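PDB 3R44: fatty acyl CoA synthetase FADD13 (FATTY-ACYL-CoA SYNTHETASE) from Mycobacterium tuberculosis, which belongs to the ANL superfamily of AMP-binding enzymes, in which a large N-terminal part is followed by a smaller C-terminal domain. Local coordinates for residues Gly337-Ala342 / Gly404-Lys409. Numbering follows the deposited sequence.
Sequences GSAGRA and GYLYIK
Arg-341 lies across the ring of Tyr-405, and its side chain shows how the aliphatic part of an arginine can pack on an aromatic face while its charged end is paired elsewhere. CB stays near the carbonyl oxygen of Gly-404. CG, anti to the carbonyl carbon (chi1 -70°), sits over the centre of the Tyr-405 ring, 3.9 Å from its centroid, as a CH-pi contact. CD carries the chain on toward CZ and OH of the tyrosine, and NE lies over the same face, above the CE2-CZ side of the ring, 3.5 Å from Tyr-405 CE2. Tyr-405 OH lies against one face of the guanidinium, toward its rim, with the two planes 28° apart; NH1 is 3.3 Å from Tyr-405 OH, but the angle is too poor for a hydrogen bond. Each polar end has another partner: NH2 forms a salt bridge with Glu-403, and Tyr-405 OH is hydrogen-bonded to Asp-331.

The backbones are joined beside this pair. Leu-406 O takes two donors, Ala-339 N at 2.8 Å and Ser-338 OG at 2.7 Å, the hydroxyl standing above the carbonyl plane. OG lies anti to the backbone N of its own residue (chi1 -180°) and also accepts from Gly-340 N, which makes an ST turn, while Ser-338 CB rests over a face of the Tyr-407 ring. Leu-406 N returns a nearly straight bond to Gly-340 O, 2.8 Å long.

The contact thus fastens the approach to strand 341-342, the edge of the nine-stranded mixed sheet, to the two-stranded hairpin 396-400/406-410. Just two direct backbone bonds join them; the Ser-338 hydroxyl adds a third across the contact, its rotation limited by Gly-340 N, and waters extend the link at both ends, Gly-337 O to Ile-408 N and Gly-404 O to Ala-342 N.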
# COMPACT_ATOMS: atom_id res chain seq x y z
N GLY A 337 -11.14 4.20 14.73
CA GLY A 337 -10.07 5.16 14.48
C GLY A 337 -8.67 4.62 14.75
O GLY A 337 -7.66 5.26 14.36
N SER A 338 -8.58 3.46 15.40
CA SER A 338 -7.29 2.82 15.62
C SER A 338 -6.82 2.07 14.36
O SER A 338 -7.64 1.56 13.61
CB SER A 338 -7.35 1.83 16.77
OG SER A 338 -6.09 1.24 16.95
N ALA A 339 -5.51 1.96 14.20
CA ALA A 339 -4.87 1.13 13.20
C ALA A 339 -4.58 -0.29 13.75
O ALA A 339 -4.04 -1.14 13.04
CB ALA A 339 -3.54 1.81 12.73
N GLY A 340 -4.92 -0.52 15.02
CA GLY A 340 -4.86 -1.82 15.66
C GLY A 340 -3.53 -2.07 16.38
O GLY A 340 -2.81 -1.12 16.70
N ARG A 341 -3.31 -3.33 16.71
CA ARG A 341 -2.11 -3.78 17.43
C ARG A 341 -1.03 -4.27 16.46
O ARG A 341 -1.31 -4.64 15.32
CB ARG A 341 -2.49 -4.95 18.33
CG ARG A 341 -3.37 -4.61 19.56
CD ARG A 341 -3.79 -5.84 20.33
NE ARG A 341 -4.06 -5.42 21.72
CZ ARG A 341 -4.90 -6.02 22.51
NH1 ARG A 341 -5.60 -7.04 22.06
NH2 ARG A 341 -5.09 -5.57 23.73
N ALA A 342 0.20 -4.38 16.95
CA ALA A 342 1.26 -5.02 16.20
C ALA A 342 0.80 -6.43 15.79
O ALA A 342 -0.09 -7.03 16.44
CB ALA A 342 2.56 -5.12 17.08
N GLY A 404 -2.02 -1.18 23.81
CA GLY A 404 -1.24 -1.49 22.65
C GLY A 404 -1.82 -1.13 21.30
O GLY A 404 -1.29 -1.53 20.25
N TYR A 405 -2.87 -0.32 21.29
CA TYR A 405 -3.55 0.04 20.04
C TYR A 405 -2.92 1.32 19.50
O TYR A 405 -2.80 2.33 20.22
CB TYR A 405 -5.05 0.17 20.23
CG TYR A 405 -5.76 -1.14 20.43
CD1 TYR A 405 -6.24 -1.85 19.37
CD2 TYR A 405 -5.91 -1.69 21.68
CE1 TYR A 405 -6.91 -3.07 19.53
CE2 TYR A 405 -6.53 -2.93 21.86
CZ TYR A 405 -7.03 -3.60 20.80
OH TYR A 405 -7.69 -4.77 20.99
N LEU A 406 -2.50 1.24 18.25
CA LEU A 406 -1.90 2.37 17.52
C LEU A 406 -2.97 3.29 16.92
O LEU A 406 -3.94 2.82 16.30
CB LEU A 406 -1.06 1.83 16.37
CG LEU A 406 -0.39 2.86 15.46
CD1 LEU A 406 0.50 3.77 16.33
CD2 LEU A 406 0.46 2.22 14.34
N TYR A 407 -2.77 4.60 17.10
CA TYR A 407 -3.61 5.64 16.50
C TYR A 407 -2.67 6.52 15.71
O TYR A 407 -1.79 7.14 16.27
CB TYR A 407 -4.35 6.48 17.55
CG TYR A 407 -5.47 5.74 18.26
CD1 TYR A 407 -6.78 5.88 17.84
CD2 TYR A 407 -5.21 4.87 19.30
CE1 TYR A 407 -7.81 5.19 18.45
CE2 TYR A 407 -6.24 4.15 19.93
CZ TYR A 407 -7.53 4.33 19.50
OH TYR A 407 -8.54 3.64 20.09
N ILE A 408 -2.82 6.55 14.40
CA ILE A 408 -2.01 7.42 13.60
C ILE A 408 -2.53 8.85 13.63
O ILE A 408 -3.72 9.14 13.37
CB ILE A 408 -1.89 6.91 12.14
CG1 ILE A 408 -1.28 5.51 12.10
CG2 ILE A 408 -1.09 7.89 11.25
CD1 ILE A 408 0.16 5.43 12.26
N LYS A 409 -1.64 9.76 13.92
CA LYS A 409 -2.01 11.17 14.06
C LYS A 409 -1.69 11.97 12.83
O LYS A 409 -2.45 12.89 12.49
CB LYS A 409 -1.32 11.81 15.26
CG LYS A 409 -1.69 11.21 16.58
CD LYS A 409 -3.18 11.31 16.82
CE LYS A 409 -3.62 10.66 18.13
NZ LYS A 409 -2.97 11.32 19.33
O HOH W 1 -5.10 5.30 13.25
O HOH W 2 0.59 -3.43 19.81